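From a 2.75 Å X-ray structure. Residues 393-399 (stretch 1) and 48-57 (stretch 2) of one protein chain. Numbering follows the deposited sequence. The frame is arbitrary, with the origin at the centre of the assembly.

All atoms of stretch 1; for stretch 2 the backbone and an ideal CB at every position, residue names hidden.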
ATOM      1  N   GLU A 393      10.390 -11.572 -27.919  1.00 60.00           N
ATOM      2  CA  GLU A 393      11.830 -11.796 -27.776  1.00 62.61           C
ATOM      3  C   GLU A 393      12.450 -10.837 -26.776  1.00 62.46           C
ATOM      4  O   GLU A 393      13.411 -11.178 -26.087  1.00 69.51           O
ATOM      5  CB  GLU A 393      12.549 -11.603 -29.112  1.00 64.95           C
ATOM      6  CG  GLU A 393      12.338 -12.676 -30.167  1.00 63.39           C
ATOM      7  CD  GLU A 393      13.361 -12.543 -31.280  1.00 67.94           C
ATOM      8  OE1 GLU A 393      14.287 -11.717 -31.109  1.00 72.43           O
ATOM      9  OE2 GLU A 393      13.248 -13.251 -32.305  1.00 62.27           O
ATOM     10  N   ALA A 394      11.920  -9.622 -26.734  1.00 56.04           N
ATOM     11  CA  ALA A 394      12.461  -8.588 -25.870  1.00 46.31           C
ATOM     12  C   ALA A 394      12.238  -8.960 -24.412  1.00 49.37           C
ATOM     13  O   ALA A 394      13.069  -8.659 -23.543  1.00 42.43           O
ATOM     14  CB  ALA A 394      11.823  -7.252 -26.192  1.00 43.43           C
ATOM     15  N   LEU A 395      11.113  -9.620 -24.151  1.00 47.71           N
ATOM     16  CA  LEU A 395      10.757 -10.022 -22.800  1.00 48.28           C
ATOM     17  C   LEU A 395      11.897 -10.752 -22.081  1.00 56.08           C
ATOM     18  O   LEU A 395      12.147 -10.519 -20.905  1.00 55.09           O
ATOM     19  CB  LEU A 395       9.501 -10.882 -22.836  1.00 42.29           C
ATOM     20  CG  LEU A 395       8.278 -10.016 -23.129  1.00 51.44           C
ATOM     21  CD1 LEU A 395       7.010 -10.847 -23.219  1.00 41.21           C
ATOM     22  CD2 LEU A 395       8.148  -8.921 -22.057  1.00 53.41           C
ATOM     23  N   GLU A 396      12.601 -11.622 -22.795  1.00 55.80           N
ATOM     24  CA  GLU A 396      13.653 -12.417 -22.178  1.00 49.73           C
ATOM     25  C   GLU A 396      14.870 -11.600 -21.799  1.00 51.97           C
ATOM     26  O   GLU A 396      15.843 -12.136 -21.293  1.00 53.52           O
ATOM     27  CB  GLU A 396      14.067 -13.574 -23.070  1.00 42.86           C
ATOM     28  CG  GLU A 396      13.000 -14.642 -23.189  1.00 47.94           C
ATOM     29  CD  GLU A 396      13.450 -15.842 -24.016  1.00 55.21           C
ATOM     30  OE1 GLU A 396      14.178 -15.660 -25.037  1.00 47.52           O
ATOM     31  OE2 GLU A 396      13.049 -16.965 -23.635  1.00 53.90           O
ATOM     32  N   VAL A 397      14.808 -10.298 -22.024  1.00 54.33           N
ATOM     33  CA  VAL A 397      15.910  -9.439 -21.640  1.00 54.97           C
ATOM     34  C   VAL A 397      15.926  -9.287 -20.119  1.00 55.10           C
ATOM     35  O   VAL A 397      16.972  -9.055 -19.521  1.00 64.85           O
ATOM     36  CB  VAL A 397      15.821  -8.065 -22.317  1.00 56.41           C
ATOM     37  CG1 VAL A 397      14.719  -7.197 -21.667  1.00 50.64           C
ATOM     38  CG2 VAL A 397      17.158  -7.377 -22.237  1.00 56.41           C
ATOM     39  N   ILE A 398      14.762  -9.443 -19.499  1.00 45.10           N
ATOM     40  CA  ILE A 398      14.638  -9.333 -18.045  1.00 45.08           C
ATOM     41  C   ILE A 398      15.383 -10.453 -17.324  1.00 41.59           C
ATOM     42  O   ILE A 398      16.228 -10.181 -16.480  1.00 54.50           O
ATOM     43  CB  ILE A 398      13.138  -9.256 -17.578  1.00 46.91           C
ATOM     44  CG1 ILE A 398      12.595  -7.834 -17.698  1.00 44.59           C
ATOM     45  CG2 ILE A 398      13.003  -9.650 -16.139  1.00 36.98           C
ATOM     46  CD1 ILE A 398      12.620  -7.273 -19.085  1.00 48.66           C
ATOM     47  N   PRO A 399      15.085 -11.720 -17.655  1.00 40.61           N
ATOM     48  CA  PRO A 399      15.826 -12.825 -17.029  1.00 41.64           C
ATOM     49  C   PRO A 399      17.306 -12.766 -17.383  1.00 51.31           C
ATOM     50  O   PRO A 399      18.136 -13.112 -16.546  1.00 53.51           O
ATOM     51  CB  PRO A 399      15.231 -14.077 -17.678  1.00 39.49           C
ATOM     52  CG  PRO A 399      14.046 -13.625 -18.417  1.00 49.59           C
ATOM     53  CD  PRO A 399      14.216 -12.192 -18.739  1.00 44.54           C
ATOM     54  N   UNK A  48      12.664  -0.206 -13.432  1.00 55.68           N
ATOM     55  CA  UNK A  48      13.807  -0.926 -13.975  1.00 49.53           C
ATOM     56  C   UNK A  48      13.372  -1.851 -15.093  1.00 53.56           C
ATOM     57  O   UNK A  48      13.937  -1.832 -16.183  1.00 54.23           O
ATOM     58  CB  UNK A  48      14.517  -1.720 -12.877  1.00 49.53           C
ATOM     59  N   UNK A  49      12.357  -2.659 -14.807  1.00 56.97           N
ATOM     60  CA  UNK A  49      11.767  -3.551 -15.793  1.00 48.22           C
ATOM     61  C   UNK A  49      11.283  -2.794 -17.033  1.00 51.04           C
ATOM     62  O   UNK A  49      11.480  -3.254 -18.154  1.00 56.72           O
ATOM     63  CB  UNK A  49      10.605  -4.325 -15.166  1.00 48.22           C
ATOM     64  N   UNK A  50      10.660  -1.634 -16.847  1.00 45.97           N
ATOM     65  CA  UNK A  50      10.110  -0.917 -17.992  1.00 47.67           C
ATOM     66  C   UNK A  50      11.226  -0.337 -18.862  1.00 47.83           C
ATOM     67  O   UNK A  50      11.207  -0.472 -20.087  1.00 51.50           O
ATOM     68  CB  UNK A  50       9.173   0.197 -17.521  1.00 47.67           C
ATOM     69  N   UNK A  51      12.206   0.284 -18.222  1.00 36.41           N
ATOM     70  CA  UNK A  51      13.362   0.832 -18.923  1.00 35.80           C
ATOM     71  C   UNK A  51      14.111  -0.206 -19.749  1.00 51.38           C
ATOM     72  O   UNK A  51      14.399   0.013 -20.924  1.00 67.61           O
ATOM     73  CB  UNK A  51      14.322   1.467 -17.915  1.00 35.80           C
ATOM     74  N   UNK A  52      14.449  -1.327 -19.135  1.00 47.69           N
ATOM     75  CA  UNK A  52      15.197  -2.357 -19.839  1.00 47.13           C
ATOM     76  C   UNK A  52      14.373  -2.904 -20.994  1.00 46.68           C
ATOM     77  O   UNK A  52      14.899  -3.176 -22.079  1.00 45.10           O
ATOM     78  CB  UNK A  52      15.597  -3.484 -18.885  1.00 47.13           C
ATOM     79  N   UNK A  53      13.077  -3.085 -20.760  1.00 43.80           N
ATOM     80  CA  UNK A  53      12.253  -3.718 -21.778  1.00 44.44           C
ATOM     81  C   UNK A  53      11.991  -2.732 -22.912  1.00 51.83           C
ATOM     82  O   UNK A  53      11.940  -3.108 -24.077  1.00 58.89           O
ATOM     83  CB  UNK A  53      10.936  -4.217 -21.179  1.00 44.44           C
ATOM     84  N   UNK A  54      11.855  -1.465 -22.549  1.00 48.12           N
ATOM     85  CA  UNK A  54      11.702  -0.385 -23.507  1.00 53.17           C
ATOM     86  C   UNK A  54      12.908  -0.243 -24.466  1.00 56.14           C
ATOM     87  O   UNK A  54      12.731  -0.158 -25.686  1.00 54.72           O
ATOM     88  CB  UNK A  54      11.485   0.927 -22.751  1.00 53.17           C
ATOM     89  N   UNK A  55      14.121  -0.205 -23.919  1.00 49.94           N
ATOM     90  CA  UNK A  55      15.331  -0.222 -24.733  1.00 42.22           C
ATOM     91  C   UNK A  55      15.356  -1.368 -25.732  1.00 42.63           C
ATOM     92  O   UNK A  55      15.634  -1.190 -26.915  1.00 48.33           O
ATOM     93  CB  UNK A  55      16.563  -0.306 -23.830  1.00 42.22           C
ATOM     94  N   UNK A  56      15.030  -2.553 -25.247  1.00 39.57           N
ATOM     95  CA  UNK A  56      15.005  -3.746 -26.058  1.00 47.05           C
ATOM     96  C   UNK A  56      13.979  -3.656 -27.174  1.00 55.07           C
ATOM     97  O   UNK A  56      14.231  -4.086 -28.295  1.00 63.58           O
ATOM     98  CB  UNK A  56      14.721  -4.968 -25.182  1.00 47.05           C
ATOM     99  N   UNK A  57      12.804  -3.126 -26.858  1.00 52.18           N
ATOM    100  CA  UNK A  57      11.750  -3.000 -27.848  1.00 42.03           C
ATOM    101  C   UNK A  57      12.183  -2.020 -28.921  1.00 52.59           C
ATOM    102  O   UNK A  57      11.992  -2.275 -30.116  1.00 48.39           O
ATOM    103  CB  UNK A  57      10.438  -2.552 -27.200  1.00 42.03           C
TER

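Stretch 2 is one continuous helix, its phi/psi values near -60/-45 throughout, so the positions facing stretch 1 recur every three or four residues: 49, 52, 53, 56 and 57. Stretch 1 meets it with a helical segment, a type I turn from Ala-394 to Val-397, and helix again from Val-397, offering mostly methyl and methylene groups.

At position 48 the ideal CB has nothing of stretch 1 within 5.5 Å, so this contact leaves the choice wide. The residue is Thr-48, whose OG1 is hydrogen-bonded elsewhere in the structure.

Position 49 points its CA-to-CB bond sideways, and its ideal CB lies 4.8 Å from Ile-398 CG1. A short side chain with a methyl group, such as threonine, valine or alanine, could lie beside that isoleucine. The residue is Thr-49. Its CG2 rests 3.8 Å from Ile-398 CG1, while OG1 is hydrogen-bonded elsewhere in the structure, so the branched side chain places a methyl against Ile-398 and leaves its hydroxyl to bond elsewhere.

Positions 50 and 51 have open space around their ideal CB atoms as far as stretch 1 is concerned. Many residues would fit; both are alanine, Ala-50 and Ala-51, compatible with a helix.

Position 52 points toward stretch 1, its ideal CB 4.7 Å from Val-397 CG1 and 4.8 Å from Ile-398 CD1. With two methyl groups on offer, a branched aliphatic residue, valine or isoleucine, would suit; alanine would be tolerated but would reach less far. Here it is Val-52, with chi1 at t; its CG1 packs 3.5 Å from Val-397 CG1 and reaches Ile-398 CD1 at 4.5 Å.

The CA-to-CB bond at position 53 runs sideways, but the ideal CB is 4.1 Å from Ile-398 CD1, and Ala-394 and Leu-395 lie farther along. A longer apolar chain, leucine or methionine, could span them. Leu-53 does so with rotamer t, p: its CB is 4.0 Å from Ile-398 CD1, while its CD1 lies 3.7 Å from Ala-394 CB and 3.8 Å from Leu-395 CD2.

Position 54 turns away from stretch 1, which sets no limit on it; a polar residue is one of many that would do, and it is Ser-54. At 55 stretch 1 imposes nothing, and there is room for a CB even though Gly-55 has none.

At position 56 the bond points toward stretch 1, the ideal CB 3.8 Å from Ala-394 CB and 4.2 Å from Val-397 CG1. Here the backbones run close, CA of Ala-394 lying 5.5 Å from CA of position 56. Alanine would suit, as would a chain with an aliphatic stem. Glu-56 uses its stem: CG lies 3.6 Å from Ala-394 CB, and OE1 is 3.6 Å from Val-397 CG2, a contact without a hydrogen bond.

Position 57 points sideways, its ideal CB 5.0 Å from Ala-394 CB, so an apolar chain long enough to return is wanted, leucine or methionine for instance. Leu-57, at m, t, brings CD2 to 3.7 Å from Ala-394 CB. No hydrogen bond crosses between the stretches; apolar packing dominates the contact.

Stretch 2, residues 48-57: TTAAVLSGEL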
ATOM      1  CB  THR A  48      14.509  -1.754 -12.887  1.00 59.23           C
ATOM      2  OG1 THR A  48      14.953  -0.891 -11.834  1.00 72.20           O
ATOM      3  CG2 THR A  48      15.703  -2.459 -13.465  1.00 55.16           C
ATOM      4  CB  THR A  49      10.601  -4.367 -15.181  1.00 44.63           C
ATOM      5  OG1 THR A  49      11.071  -5.081 -14.038  1.00 59.04           O
ATOM      6  CG2 THR A  49      10.067  -5.368 -16.169  1.00 37.60           C
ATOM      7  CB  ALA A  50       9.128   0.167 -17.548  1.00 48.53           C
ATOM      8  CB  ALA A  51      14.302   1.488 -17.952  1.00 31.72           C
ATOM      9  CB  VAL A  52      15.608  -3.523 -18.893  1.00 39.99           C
ATOM     10  CG1 VAL A  52      16.223  -4.671 -19.681  1.00 44.24           C
ATOM     11  CG2 VAL A  52      16.566  -3.028 -17.838  1.00 38.12           C
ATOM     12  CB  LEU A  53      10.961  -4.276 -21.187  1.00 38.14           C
ATOM     13  CG  LEU A  53       9.955  -4.831 -22.213  1.00 47.88           C
ATOM     14  CD1 LEU A  53      10.491  -6.059 -22.946  1.00 38.55           C
ATOM     15  CD2 LEU A  53       8.604  -5.144 -21.558  1.00 46.44           C
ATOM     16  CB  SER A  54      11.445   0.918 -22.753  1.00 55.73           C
ATOM     17  OG  SER A  54      11.405   2.025 -23.632  1.00 67.77           O
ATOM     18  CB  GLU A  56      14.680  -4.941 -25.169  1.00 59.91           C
ATOM     19  CG  GLU A  56      15.232  -6.231 -25.684  1.00 64.78           C
ATOM     20  CD  GLU A  56      16.711  -6.122 -25.952  1.00 69.64           C
ATOM     21  OE1 GLU A  56      17.393  -5.341 -25.237  1.00 62.56           O
ATOM     22  OE2 GLU A  56      17.180  -6.812 -26.882  1.00 68.93           O
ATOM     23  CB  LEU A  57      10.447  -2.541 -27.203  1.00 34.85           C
ATOM     24  CG  LEU A  57       9.741  -3.603 -26.361  1.00 45.65           C
ATOM     25  CD1 LEU A  57       8.575  -3.026 -25.539  1.00 45.44           C
ATOM     26  CD2 LEU A  57       9.282  -4.755 -27.234  1.00 41.66           C
TER
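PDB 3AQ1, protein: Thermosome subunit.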